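Local coordinates for uncharacterized protein MT2708 (Mycobacterium tuberculosis, PDB 2FGG) that is of unknown function and belongs to the Rv2632c-like family, related to Rv1738 of the same organism, at residues A[67-70]-A[71-75]; A[74-77]-A[78-82]. All coordinates share one frame; numbering follows the deposited sequence.

Contact 1 of 2, residues A[67-70]-A[71-75]; sequences DLAN and QLFAL
Two turns of the single long alpha-helix, residues 54-83, meet here through Asp67 and Gln71, one turn apart on the helix flank beside strand 35-43. The amide NE2 of Gln71 donates to OD1 of Asp67 over 3.2 Å, with the acceptor close to the plane of the amide group. The carboxylate is approached from above, 63° out of its plane, and the two flat groups are turned 60° against each other. Asp67 reaches this position because its CG lies anti to the backbone N (chi1 -175°), while the Gln71 chain runs extended beyond CG and back along the preceding turn. Both residues also serve the sheet: OD2 of Asp67 accepts from the backbone N of Val40, and NE2 of Gln71 donates to the carbonyl O of Val38. An acid and an amide suit the place, since together they offer an acceptor and a donor to strand backbone and still bind each other.

The backbone bonds are those of a regular helix, for example Leu72 N to Leu68 O at 2.9 Å. On the sheet-facing side Leu68 and Leu72 pack as apolar neighbours, CG of Leu68 lying 4.3 Å from CD1 of Leu72. On another flank Phe73 sets its ring against the turn before it: O of Ala69 lies oblique to the ring, 3.1 Å from CD2 of Phe73, and CE2 makes an ordinary apolar contact with the Ala69 methyl. Asn70 CA lies at the ring edge, near its plane.

Leu68 and Leu72 rest on Met37 of strand 35-43 and Leu30 of strand 24-32, Leu72 also touches Trp32, and Gln71 lies against Met37, which seats the helix on the antiparallel sheet.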
ATOM      1  N   ASP A  67       1.165   2.950  -3.463  1.00 60.41           N
ATOM      2  CA  ASP A  67       1.119   1.840  -4.396  1.00 60.41           C
ATOM      3  C   ASP A  67      -0.220   1.130  -4.245  1.00 60.40           C
ATOM      4  O   ASP A  67      -0.912   0.880  -5.222  1.00 60.70           O
ATOM      5  CB  ASP A  67       2.270   0.874  -4.120  1.00 60.66           C
ATOM      6  CG  ASP A  67       2.355  -0.240  -5.137  1.00 61.63           C
ATOM      7  OD1 ASP A  67       1.805  -0.071  -6.243  1.00 65.11           O
ATOM      8  OD2 ASP A  67       2.976  -1.284  -4.849  1.00 62.79           O
ATOM      9  N   LEU A  68      -0.584   0.828  -3.007  1.00 60.14           N
ATOM     10  CA  LEU A  68      -1.798   0.098  -2.729  1.00 60.05           C
ATOM     11  C   LEU A  68      -3.016   0.943  -3.090  1.00 60.55           C
ATOM     12  O   LEU A  68      -3.972   0.424  -3.668  1.00 60.93           O
ATOM     13  CB  LEU A  68      -1.826  -0.349  -1.269  1.00 59.73           C
ATOM     14  CG  LEU A  68      -3.004  -1.181  -0.762  1.00 59.82           C
ATOM     15  CD1 LEU A  68      -3.114  -2.519  -1.477  1.00 59.36           C
ATOM     16  CD2 LEU A  68      -2.867  -1.382   0.723  1.00 59.55           C
ATOM     17  N   ALA A  69      -2.979   2.235  -2.761  1.00 60.41           N
ATOM     18  CA  ALA A  69      -4.039   3.163  -3.156  1.00 60.31           C
ATOM     19  C   ALA A  69      -4.234   3.159  -4.674  1.00 60.76           C
ATOM     20  O   ALA A  69      -5.368   3.077  -5.151  1.00 61.05           O
ATOM     21  CB  ALA A  69      -3.743   4.558  -2.666  1.00 60.04           C
ATOM     22  N   ASN A  70      -3.130   3.212  -5.425  1.00 60.96           N
ATOM     23  CA  ASN A  70      -3.171   3.194  -6.886  1.00 61.11           C
ATOM     24  C   ASN A  70      -3.744   1.898  -7.436  1.00 60.77           C
ATOM     25  O   ASN A  70      -4.459   1.899  -8.433  1.00 61.24           O
ATOM     26  CB  ASN A  70      -1.790   3.431  -7.486  1.00 61.38           C
ATOM     27  CG  ASN A  70      -1.254   4.828  -7.206  1.00 64.45           C
ATOM     28  OD1 ASN A  70      -2.010   5.800  -7.045  1.00 67.10           O
ATOM     29  ND2 ASN A  70       0.069   4.936  -7.142  1.00 66.86           N
ATOM     30  N   GLN A  71      -3.427   0.788  -6.788  1.00 60.21           N
ATOM     31  CA  GLN A  71      -4.003  -0.490  -7.169  1.00 59.65           C
ATOM     32  C   GLN A  71      -5.507  -0.495  -6.907  1.00 59.36           C
ATOM     33  O   GLN A  71      -6.273  -1.050  -7.692  1.00 60.20           O
ATOM     34  CB  GLN A  71      -3.329  -1.624  -6.410  1.00 59.51           C
ATOM     35  CG  GLN A  71      -1.936  -1.941  -6.898  1.00 59.08           C
ATOM     36  CD  GLN A  71      -1.246  -2.902  -5.987  1.00 59.29           C
ATOM     37  OE1 GLN A  71      -1.756  -3.979  -5.712  1.00 60.88           O
ATOM     38  NE2 GLN A  71      -0.082  -2.525  -5.508  1.00 59.51           N
ATOM     39  N   LEU A  72      -5.924   0.139  -5.816  1.00 58.14           N
ATOM     40  CA  LEU A  72      -7.331   0.219  -5.476  1.00 57.21           C
ATOM     41  C   LEU A  72      -8.100   1.175  -6.397  1.00 56.96           C
ATOM     42  O   LEU A  72      -9.299   0.973  -6.646  1.00 56.88           O
ATOM     43  CB  LEU A  72      -7.503   0.602  -4.007  1.00 56.93           C
ATOM     44  CG  LEU A  72      -7.249  -0.514  -2.992  1.00 55.55           C
ATOM     45  CD1 LEU A  72      -7.045   0.058  -1.612  1.00 53.74           C
ATOM     46  CD2 LEU A  72      -8.399  -1.515  -3.003  1.00 54.29           C
ATOM     47  N   PHE A  73      -7.410   2.201  -6.901  1.00 56.19           N
ATOM     48  CA  PHE A  73      -7.984   3.108  -7.894  1.00 55.43           C
ATOM     49  C   PHE A  73      -8.154   2.384  -9.228  1.00 54.91           C
ATOM     50  O   PHE A  73      -9.164   2.540  -9.907  1.00 55.11           O
ATOM     51  CB  PHE A  73      -7.128   4.365  -8.078  1.00 55.43           C
ATOM     52  CG  PHE A  73      -7.264   5.381  -6.964  1.00 55.55           C
ATOM     53  CD1 PHE A  73      -8.504   5.892  -6.609  1.00 54.95           C
ATOM     54  CD2 PHE A  73      -6.135   5.855  -6.299  1.00 54.83           C
ATOM     55  CE1 PHE A  73      -8.620   6.834  -5.581  1.00 54.93           C
ATOM     56  CE2 PHE A  73      -6.241   6.795  -5.286  1.00 53.05           C
ATOM     57  CZ  PHE A  73      -7.485   7.282  -4.922  1.00 54.50           C
ATOM     58  N   ALA A  74      -7.171   1.579  -9.592  1.00 54.30           N
ATOM     59  CA  ALA A  74      -7.268   0.764 -10.797  1.00 53.96           C
ATOM     60  C   ALA A  74      -8.405  -0.256 -10.696  1.00 53.54           C
ATOM     61  O   ALA A  74      -9.062  -0.562 -11.686  1.00 54.01           O
ATOM     62  CB  ALA A  74      -5.954   0.072 -11.072  1.00 53.33           C
ATOM     63  N   LEU A  75      -8.644  -0.769  -9.496  1.00 53.38           N
ATOM     64  CA  LEU A  75      -9.702  -1.751  -9.287  1.00 52.79           C
ATOM     65  C   LEU A  75     -11.075  -1.093  -9.361  1.00 52.50           C
ATOM     66  O   LEU A  75     -12.019  -1.664  -9.911  1.00 52.62           O
ATOM     67  CB  LEU A  75      -9.514  -2.466  -7.952  1.00 52.68           C
ATOM     68  CG  LEU A  75     -10.495  -3.591  -7.605  1.00 53.05           C
ATOM     69  CD1 LEU A  75     -10.652  -4.593  -8.750  1.00 52.39           C
ATOM     70  CD2 LEU A  75     -10.044  -4.289  -6.348  1.00 53.01           C
TER

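Contact 2 of 2, residues A[74-77]-A[78-82]; sequences ALTS and SDIEA
Ser78 begins the second segment, and its backbone N bonds to O of Ala74 in the usual helical way; its CB sits 3.3 Å from the same oxygen, and the polar hydroxyl is compatible with an exposed flank. Asp79 follows, facing Leu75. Its carboxylate lies against the end of the leucine, OD2 of Asp79 being 3.7 Å from CD1 of Leu75 and nearly as close to CG, and the two side chains cross at a slant. This is a van der Waals contact, in which Leu75 meets the acid with a methyl group and its branch point.

Ile80 lies alongside Thr76, both side chains pointing the same way, with CD1 of Ile80 3.8 Å from CG2 of Thr76. That threonine is well matched to the position: its methyl faces the isoleucine, whereas its OG1, set beside the backbone N (chi1 -53°), bonds back to O of Leu72.

At Glu81 the first torsion sets CG beside the backbone N, 3.1 Å from O of Ser77, and the bend at chi2 (-46°) then turns the carboxylate back toward the serine side chain. A water joins the two, donating to OE2 of Glu81 at 2.9 Å and lying 3.2 Å from OG of Ser77.

The arrangement is i to i+4 pairing along the exposed C-terminal turns of an alpha-helix, here helix 54-83.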
ATOM      1  N   ALA A  74      -7.171   1.579  -9.592  1.00 54.30           N
ATOM      2  CA  ALA A  74      -7.268   0.764 -10.797  1.00 53.96           C
ATOM      3  C   ALA A  74      -8.405  -0.256 -10.696  1.00 53.54           C
ATOM      4  O   ALA A  74      -9.062  -0.562 -11.686  1.00 54.01           O
ATOM      5  CB  ALA A  74      -5.954   0.072 -11.072  1.00 53.33           C
ATOM      6  N   LEU A  75      -8.644  -0.769  -9.496  1.00 53.38           N
ATOM      7  CA  LEU A  75      -9.702  -1.751  -9.287  1.00 52.79           C
ATOM      8  C   LEU A  75     -11.075  -1.093  -9.361  1.00 52.50           C
ATOM      9  O   LEU A  75     -12.019  -1.664  -9.911  1.00 52.62           O
ATOM     10  CB  LEU A  75      -9.514  -2.466  -7.952  1.00 52.68           C
ATOM     11  CG  LEU A  75     -10.495  -3.591  -7.605  1.00 53.05           C
ATOM     12  CD1 LEU A  75     -10.652  -4.593  -8.750  1.00 52.39           C
ATOM     13  CD2 LEU A  75     -10.044  -4.289  -6.348  1.00 53.01           C
ATOM     14  N   THR A  76     -11.164   0.114  -8.810  1.00 52.24           N
ATOM     15  CA  THR A  76     -12.383   0.912  -8.863  1.00 51.87           C
ATOM     16  C   THR A  76     -12.788   1.168 -10.301  1.00 51.32           C
ATOM     17  O   THR A  76     -13.926   0.921 -10.659  1.00 51.39           O
ATOM     18  CB  THR A  76     -12.220   2.245  -8.114  1.00 51.87           C
ATOM     19  OG1 THR A  76     -11.749   1.982  -6.791  1.00 52.46           O
ATOM     20  CG2 THR A  76     -13.543   2.978  -8.020  1.00 52.13           C
ATOM     21  N   SER A  77     -11.848   1.630 -11.120  1.00 50.95           N
ATOM     22  CA  SER A  77     -12.121   1.925 -12.524  1.00 50.81           C
ATOM     23  C   SER A  77     -12.561   0.680 -13.289  1.00 50.65           C
ATOM     24  O   SER A  77     -13.542   0.694 -14.023  1.00 50.57           O
ATOM     25  CB  SER A  77     -10.895   2.529 -13.204  1.00 50.50           C
ATOM     26  OG  SER A  77     -11.135   2.657 -14.593  1.00 50.58           O
ATOM     27  N   SER A  78     -11.809  -0.393 -13.106  1.00 50.85           N
ATOM     28  CA  SER A  78     -12.114  -1.670 -13.714  1.00 50.99           C
ATOM     29  C   SER A  78     -13.523  -2.145 -13.358  1.00 50.74           C
ATOM     30  O   SER A  78     -14.293  -2.552 -14.241  1.00 50.63           O
ATOM     31  CB  SER A  78     -11.096  -2.686 -13.237  1.00 51.08           C
ATOM     32  OG  SER A  78     -11.403  -3.948 -13.775  1.00 53.89           O
ATOM     33  N   ASP A  79     -13.856  -2.079 -12.068  1.00 50.39           N
ATOM     34  CA  ASP A  79     -15.190  -2.445 -11.599  1.00 50.21           C
ATOM     35  C   ASP A  79     -16.253  -1.500 -12.145  1.00 49.88           C
ATOM     36  O   ASP A  79     -17.291  -1.959 -12.623  1.00 49.66           O
ATOM     37  CB  ASP A  79     -15.254  -2.506 -10.067  1.00 50.41           C
ATOM     38  CG  ASP A  79     -14.511  -3.715  -9.482  1.00 51.37           C
ATOM     39  OD1 ASP A  79     -14.217  -4.686 -10.215  1.00 51.09           O
ATOM     40  OD2 ASP A  79     -14.226  -3.693  -8.261  1.00 53.38           O
ATOM     41  N   ILE A  80     -15.995  -0.193 -12.089  1.00 49.82           N
ATOM     42  CA  ILE A  80     -16.921   0.789 -12.672  1.00 49.90           C
ATOM     43  C   ILE A  80     -17.190   0.461 -14.127  1.00 50.27           C
ATOM     44  O   ILE A  80     -18.341   0.447 -14.553  1.00 50.48           O
ATOM     45  CB  ILE A  80     -16.432   2.258 -12.548  1.00 49.76           C
ATOM     46  CG1 ILE A  80     -16.494   2.722 -11.092  1.00 49.52           C
ATOM     47  CG2 ILE A  80     -17.277   3.189 -13.429  1.00 49.12           C
ATOM     48  CD1 ILE A  80     -15.827   4.070 -10.815  1.00 49.64           C
ATOM     49  N   GLU A  81     -16.134   0.178 -14.882  1.00 50.87           N
ATOM     50  CA  GLU A  81     -16.288  -0.148 -16.296  1.00 51.82           C
ATOM     51  C   GLU A  81     -17.022  -1.460 -16.518  1.00 53.26           C
ATOM     52  O   GLU A  81     -17.806  -1.578 -17.454  1.00 53.32           O
ATOM     53  CB  GLU A  81     -14.941  -0.131 -17.014  1.00 51.25           C
ATOM     54  CG  GLU A  81     -14.263   1.228 -16.978  1.00 49.07           C
ATOM     55  CD  GLU A  81     -15.210   2.374 -17.328  1.00 46.34           C
ATOM     56  OE1 GLU A  81     -15.899   2.297 -18.369  1.00 44.80           O
ATOM     57  OE2 GLU A  81     -15.254   3.358 -16.560  1.00 44.90           O
ATOM     58  N   ALA A  82     -16.783  -2.432 -15.642  1.00 55.40           N
ATOM     59  CA  ALA A  82     -17.498  -3.706 -15.683  1.00 57.64           C
ATOM     60  C   ALA A  82     -18.994  -3.567 -15.382  1.00 59.57           C
ATOM     61  O   ALA A  82     -19.814  -4.188 -16.054  1.00 59.80           O
ATOM     62  CB  ALA A  82     -16.858  -4.707 -14.740  1.00 57.20           C
TER
HETATM   63  O   HOH W   1     -13.541   4.769 -14.717  1.00 32.84           O

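In the fold
Contacts 1 and 2 follow each other along the C-terminal half of helix 54-83, their centres about 10 Å apart. They share Ala74 and Leu75, so the second begins where the first ends, and both belong to the Rv2632c-like region of the chain. The centre of contact 1 lies about 8 Å from the centre of the chain, where the helix packs on the antiparallel sheet formed by strands 14-19, 24-32 and 35-43. That of contact 2 is about 18 Å from the chain centre, and its residues are much more exposed. The helix thus changes character along its length, from a sheet-bound portion with leucines toward the strands to a largely exposed terminal portion of mixed polar and apolar side chains.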